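Local atomic coordinates of viral structural protein 4 (Bombyx mori cytoplasmic polyhedrosis virus, PDB entry 6TZ0), a protein that binds GTP, probably through a P-loop NTPase-like domain, and appears to accompany the viral RNA-dependent RNA polymerase during transcription. Residues 293-307 and 506-518. Residues are numbered along the deposited sequence; the frame is centred on the assembly and turned at random.
Sequences LLFYGVITDAIPSGI and LLRTINDTTQAMR
Ile510 is the knob of this contact, and the hollow that takes it is the bend where helix 290-296 gives way to strand 297-299. Its two branches divide the work. CD1 enters at the helix end, with Leu293 CB 3.7 Å from Ile510 CD1, while CG2 rests on the backbone of Gly297, its carbonyl O 3.5 Å from Ile510 CG2. A chi1 of 46°, with CG1 between the backbone N and the carbonyl carbon, directs CD1 to the helix and CG2 to Gly297. Ile299 closes the hollow: the two isoleucine side chains cross at about a right angle, with Ile299 CG1 3.7 Å from Ile510 CG2 and Ile299 CD1 lying against Ile510 CB and CA. Ile510 is also the centre of an inverse gamma turn, and its CB points into the bend.

Beside this plug, Leu294 CD1 reaches Thr509, 3.7 Å from Thr509 CB; the threonine hydroxyl is occupied by the carbonyl of Ala357. Further along the chain Asp512 fits against 304-307, its CB 3.6 Å from Ile307 O. No hydrogen bond is formed across the segments; the apolar packing round Ile510 carries most of the contact. At its outer margin Ile303 CD1 approaches Arg508 NH1 obliquely, and both residues pack on His378 of the polymerase chain.

Asp512 occupies the N-cap position of helix 513-518, and its carbonyl O accepts from both Gln515 N and Ala516 N. The loop after strand 504-507 of the parallel sheet packs Ile510 against helix 290-296 and edge strand 297-299 of the antiparallel sheet. The Leu294 side chain is about 5 Å from that of Ser361, and Asn511 lies near Gly358; both are GTP-contacting residues, their nucleotide absent here, in or beside a probable P-loop (Walker A motif) of an NTPase-like parallel sheet.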
loop_
_atom_site.group_PDB
_atom_site.type_symbol
_atom_site.label_atom_id
_atom_site.label_comp_id
_atom_site.label_asym_id
_atom_site.label_seq_id
_atom_site.Cartn_x
_atom_site.Cartn_y
_atom_site.Cartn_z
ATOM N N LEU B 293 -24.134 -0.137 42.055
ATOM C CA LEU B 293 -24.528 0.788 40.999
ATOM C C LEU B 293 -23.377 1.050 40.042
ATOM O O LEU B 293 -23.578 1.121 38.826
ATOM C CB LEU B 293 -25.008 2.104 41.603
ATOM C CG LEU B 293 -26.295 2.146 42.409
ATOM C CD1 LEU B 293 -26.446 3.517 43.015
ATOM C CD2 LEU B 293 -27.459 1.838 41.511
ATOM N N LEU B 294 -22.169 1.222 40.579
ATOM C CA LEU B 294 -20.993 1.444 39.747
ATOM C C LEU B 294 -20.671 0.228 38.893
ATOM O O LEU B 294 -20.311 0.363 37.720
ATOM C CB LEU B 294 -19.797 1.801 40.625
ATOM C CG LEU B 294 -18.454 2.026 39.925
ATOM C CD1 LEU B 294 -18.514 3.241 39.042
ATOM C CD2 LEU B 294 -17.328 2.149 40.926
ATOM N N PHE B 295 -20.808 -0.971 39.454
ATOM C CA PHE B 295 -20.461 -2.162 38.697
ATOM C C PHE B 295 -21.543 -2.566 37.710
ATOM O O PHE B 295 -21.245 -3.291 36.760
ATOM C CB PHE B 295 -20.170 -3.346 39.627
ATOM C CG PHE B 295 -18.886 -3.229 40.413
ATOM C CD1 PHE B 295 -17.967 -2.225 40.152
ATOM C CD2 PHE B 295 -18.579 -4.159 41.386
ATOM C CE1 PHE B 295 -16.800 -2.128 40.872
ATOM C CE2 PHE B 295 -17.405 -4.071 42.102
ATOM C CZ PHE B 295 -16.517 -3.054 41.841
ATOM N N TYR B 296 -22.791 -2.124 37.898
ATOM C CA TYR B 296 -23.875 -2.638 37.070
ATOM C C TYR B 296 -24.806 -1.580 36.488
ATOM O O TYR B 296 -25.872 -1.941 35.985
ATOM C CB TYR B 296 -24.701 -3.656 37.865
ATOM C CG TYR B 296 -23.915 -4.887 38.206
ATOM C CD1 TYR B 296 -23.696 -5.869 37.257
ATOM C CD2 TYR B 296 -23.364 -5.055 39.463
ATOM C CE1 TYR B 296 -22.963 -6.991 37.555
ATOM C CE2 TYR B 296 -22.629 -6.174 39.771
ATOM C CZ TYR B 296 -22.434 -7.138 38.815
ATOM O OH TYR B 296 -21.702 -8.256 39.121
ATOM N N GLY B 297 -24.439 -0.303 36.497
ATOM C CA GLY B 297 -25.332 0.755 36.064
ATOM C C GLY B 297 -24.806 1.522 34.866
ATOM O O GLY B 297 -23.599 1.602 34.643
ATOM N N VAL B 298 -25.736 2.082 34.088
ATOM C CA VAL B 298 -25.443 2.966 32.960
ATOM C C VAL B 298 -26.458 4.102 32.989
ATOM O O VAL B 298 -27.667 3.853 32.975
ATOM C CB VAL B 298 -25.506 2.249 31.596
ATOM C CG1 VAL B 298 -25.374 3.245 30.469
ATOM C CG2 VAL B 298 -24.413 1.223 31.452
ATOM N N ILE B 299 -25.981 5.341 33.017
ATOM C CA ILE B 299 -26.860 6.503 32.954
ATOM C C ILE B 299 -27.253 6.768 31.508
ATOM O O ILE B 299 -26.398 6.853 30.621
ATOM C CB ILE B 299 -26.186 7.724 33.596
ATOM C CG1 ILE B 299 -26.155 7.543 35.108
ATOM C CG2 ILE B 299 -26.888 9.010 33.230
ATOM C CD1 ILE B 299 -25.309 8.537 35.818
ATOM N N THR B 300 -28.557 6.903 31.265
ATOM C CA THR B 300 -29.104 7.030 29.924
ATOM C C THR B 300 -29.321 8.479 29.503
ATOM O O THR B 300 -30.158 8.743 28.637
ATOM C CB THR B 300 -30.417 6.260 29.829
ATOM O OG1 THR B 300 -31.368 6.838 30.726
ATOM C CG2 THR B 300 -30.208 4.818 30.224
ATOM N N ASP B 301 -28.591 9.417 30.087
ATOM C CA ASP B 301 -28.755 10.832 29.793
ATOM C C ASP B 301 -27.508 11.384 29.120
ATOM O O ASP B 301 -26.468 10.728 29.044
ATOM C CB ASP B 301 -29.048 11.621 31.068
ATOM C CG ASP B 301 -30.418 11.334 31.621
ATOM O OD1 ASP B 301 -31.322 10.989 30.835
ATOM O OD2 ASP B 301 -30.592 11.461 32.844
ATOM N N ALA B 302 -27.629 12.615 28.635
ATOM C CA ALA B 302 -26.504 13.279 28.003
ATOM C C ALA B 302 -25.480 13.699 29.045
ATOM O O ALA B 302 -25.799 13.909 30.214
ATOM C CB ALA B 302 -26.971 14.502 27.220
ATOM N N ILE B 303 -24.233 13.822 28.610
ATOM C CA ILE B 303 -23.184 14.317 29.491
ATOM C C ILE B 303 -23.088 15.830 29.323
ATOM O O ILE B 303 -23.120 16.336 28.192
ATOM C CB ILE B 303 -21.848 13.593 29.238
ATOM C CG1 ILE B 303 -21.458 13.630 27.765
ATOM C CG2 ILE B 303 -21.933 12.156 29.683
ATOM C CD1 ILE B 303 -20.072 13.105 27.498
ATOM N N PRO B 304 -23.025 16.604 30.415
ATOM C CA PRO B 304 -23.057 16.184 31.819
ATOM C C PRO B 304 -24.456 15.905 32.363
ATOM O O PRO B 304 -25.365 16.707 32.207
ATOM C CB PRO B 304 -22.433 17.376 32.544
ATOM C CG PRO B 304 -22.745 18.532 31.697
ATOM C CD PRO B 304 -22.735 18.041 30.281
ATOM N N SER B 305 -24.624 14.743 32.979
ATOM C CA SER B 305 -25.829 14.428 33.730
ATOM C C SER B 305 -25.555 14.683 35.200
ATOM O O SER B 305 -24.685 14.038 35.786
ATOM C CB SER B 305 -26.228 12.971 33.526
ATOM O OG SER B 305 -25.277 12.116 34.131
ATOM N N GLY B 306 -26.308 15.590 35.807
ATOM C CA GLY B 306 -25.956 16.070 37.131
ATOM C C GLY B 306 -26.223 15.145 38.300
ATOM O O GLY B 306 -26.780 15.572 39.312
ATOM N N ILE B 307 -25.827 13.878 38.179
ATOM C CA ILE B 307 -25.862 12.964 39.308
ATOM C C ILE B 307 -24.744 13.350 40.272
ATOM O O ILE B 307 -23.703 13.889 39.871
ATOM C CB ILE B 307 -25.741 11.507 38.810
ATOM C CG1 ILE B 307 -26.165 10.495 39.871
ATOM C CG2 ILE B 307 -24.350 11.183 38.288
ATOM C CD1 ILE B 307 -27.628 10.459 40.092
ATOM N N LEU B 506 -11.900 2.495 26.205
ATOM C CA LEU B 506 -12.233 3.676 26.981
ATOM C C LEU B 506 -13.381 3.327 27.912
ATOM O O LEU B 506 -14.372 2.732 27.483
ATOM C CB LEU B 506 -12.588 4.851 26.070
ATOM C CG LEU B 506 -12.586 6.265 26.654
ATOM C CD1 LEU B 506 -12.132 7.224 25.590
ATOM C CD2 LEU B 506 -13.945 6.684 27.136
ATOM N N LEU B 507 -13.246 3.710 29.172
ATOM C CA LEU B 507 -14.200 3.368 30.214
ATOM C C LEU B 507 -15.118 4.543 30.520
ATOM O O LEU B 507 -14.665 5.681 30.655
ATOM C CB LEU B 507 -13.443 2.927 31.470
ATOM C CG LEU B 507 -14.100 2.546 32.794
ATOM C CD1 LEU B 507 -13.338 1.454 33.460
ATOM C CD2 LEU B 507 -14.026 3.736 33.700
ATOM N N ARG B 508 -16.413 4.257 30.629
ATOM C CA ARG B 508 -17.397 5.207 31.125
ATOM C C ARG B 508 -18.100 4.601 32.326
ATOM O O ARG B 508 -18.359 3.397 32.353
ATOM C CB ARG B 508 -18.438 5.564 30.065
ATOM C CG ARG B 508 -17.908 6.186 28.800
ATOM C CD ARG B 508 -17.369 7.578 29.009
ATOM N NE ARG B 508 -16.932 8.164 27.746
ATOM C CZ ARG B 508 -17.671 8.976 27.006
ATOM N NH1 ARG B 508 -18.873 9.327 27.423
ATOM N NH2 ARG B 508 -17.202 9.454 25.866
ATOM N N THR B 509 -18.404 5.427 33.323
ATOM C CA THR B 509 -19.112 4.989 34.519
ATOM C C THR B 509 -20.326 5.872 34.762
ATOM O O THR B 509 -20.658 6.750 33.963
ATOM C CB THR B 509 -18.212 5.014 35.758
ATOM O OG1 THR B 509 -17.679 6.329 35.938
ATOM C CG2 THR B 509 -17.093 4.018 35.638
ATOM N N ILE B 510 -20.998 5.626 35.883
ATOM C CA ILE B 510 -22.091 6.479 36.321
ATOM C C ILE B 510 -21.547 7.599 37.204
ATOM O O ILE B 510 -21.851 7.696 38.398
ATOM C CB ILE B 510 -23.139 5.630 37.065
ATOM C CG1 ILE B 510 -22.462 4.692 38.069
ATOM C CG2 ILE B 510 -23.918 4.786 36.095
ATOM C CD1 ILE B 510 -23.315 4.409 39.224
ATOM N N ASN B 511 -20.848 8.543 36.606
ATOM C CA ASN B 511 -20.210 9.576 37.408
ATOM C C ASN B 511 -20.137 10.845 36.592
ATOM O O ASN B 511 -19.551 10.856 35.508
ATOM C CB ASN B 511 -18.814 9.163 37.880
ATOM C CG ASN B 511 -18.847 8.190 39.038
ATOM O OD1 ASN B 511 -18.411 7.051 38.921
ATOM N ND2 ASN B 511 -19.375 8.639 40.166
ATOM N N ASP B 512 -20.738 11.900 37.111
ATOM C CA ASP B 512 -20.522 13.224 36.563
ATOM C C ASP B 512 -19.153 13.640 37.079
ATOM O O ASP B 512 -19.001 13.982 38.253
ATOM C CB ASP B 512 -21.635 14.168 36.995
ATOM C CG ASP B 512 -21.748 15.373 36.103
ATOM O OD1 ASP B 512 -22.161 15.191 34.946
ATOM O OD2 ASP B 512 -21.458 16.496 36.543
ATOM N N THR B 513 -18.147 13.555 36.203
ATOM C CA THR B 513 -16.756 13.706 36.614
ATOM C C THR B 513 -16.460 15.119 37.091
ATOM O O THR B 513 -15.722 15.313 38.064
ATOM C CB THR B 513 -15.837 13.333 35.457
ATOM O OG1 THR B 513 -16.150 14.144 34.320
ATOM C CG2 THR B 513 -16.006 11.875 35.094
ATOM N N THR B 514 -17.071 16.112 36.452
ATOM C CA THR B 514 -16.923 17.490 36.887
ATOM C C THR B 514 -17.693 17.793 38.164
ATOM O O THR B 514 -17.449 18.835 38.777
ATOM C CB THR B 514 -17.361 18.435 35.768
ATOM O OG1 THR B 514 -17.130 19.789 36.166
ATOM C CG2 THR B 514 -18.818 18.249 35.457
ATOM N N GLN B 515 -18.606 16.919 38.580
ATOM C CA GLN B 515 -19.308 17.064 39.849
ATOM C C GLN B 515 -18.632 16.277 40.955
ATOM O O GLN B 515 -18.655 16.692 42.114
ATOM C CB GLN B 515 -20.759 16.605 39.700
ATOM C CG GLN B 515 -21.670 16.923 40.858
ATOM C CD GLN B 515 -21.908 18.405 41.008
ATOM O OE1 GLN B 515 -22.031 19.122 40.018
ATOM N NE2 GLN B 515 -21.990 18.874 42.246
ATOM N N ALA B 516 -18.023 15.147 40.602
ATOM C CA ALA B 516 -17.177 14.428 41.541
ATOM C C ALA B 516 -15.928 15.221 41.883
ATOM O O ALA B 516 -15.435 15.140 43.011
ATOM C CB ALA B 516 -16.791 13.069 40.964
ATOM N N MET B 517 -15.403 15.998 40.933
ATOM C CA MET B 517 -14.209 16.777 41.233
ATOM C C MET B 517 -14.501 18.016 42.066
ATOM O O MET B 517 -13.652 18.424 42.865
ATOM C CB MET B 517 -13.482 17.168 39.950
ATOM C CG MET B 517 -12.758 15.998 39.327
ATOM S SD MET B 517 -11.691 15.317 40.599
ATOM C CE MET B 517 -10.998 13.905 39.789
ATOM N N ARG B 518 -15.668 18.633 41.914
ATOM C CA ARG B 518 -15.962 19.798 42.735
ATOM C C ARG B 518 -16.495 19.437 44.112
ATOM O O ARG B 518 -16.639 20.326 44.955
ATOM C CB ARG B 518 -16.960 20.731 42.044
ATOM C CG ARG B 518 -18.339 20.165 41.832
ATOM C CD ARG B 518 -19.293 21.282 41.455
ATOM N NE ARG B 518 -18.922 21.958 40.216
ATOM C CZ ARG B 518 -19.404 21.646 39.018
ATOM N NH1 ARG B 518 -20.297 20.676 38.890
ATOM N NH2 ARG B 518 -19.006 22.318 37.949
#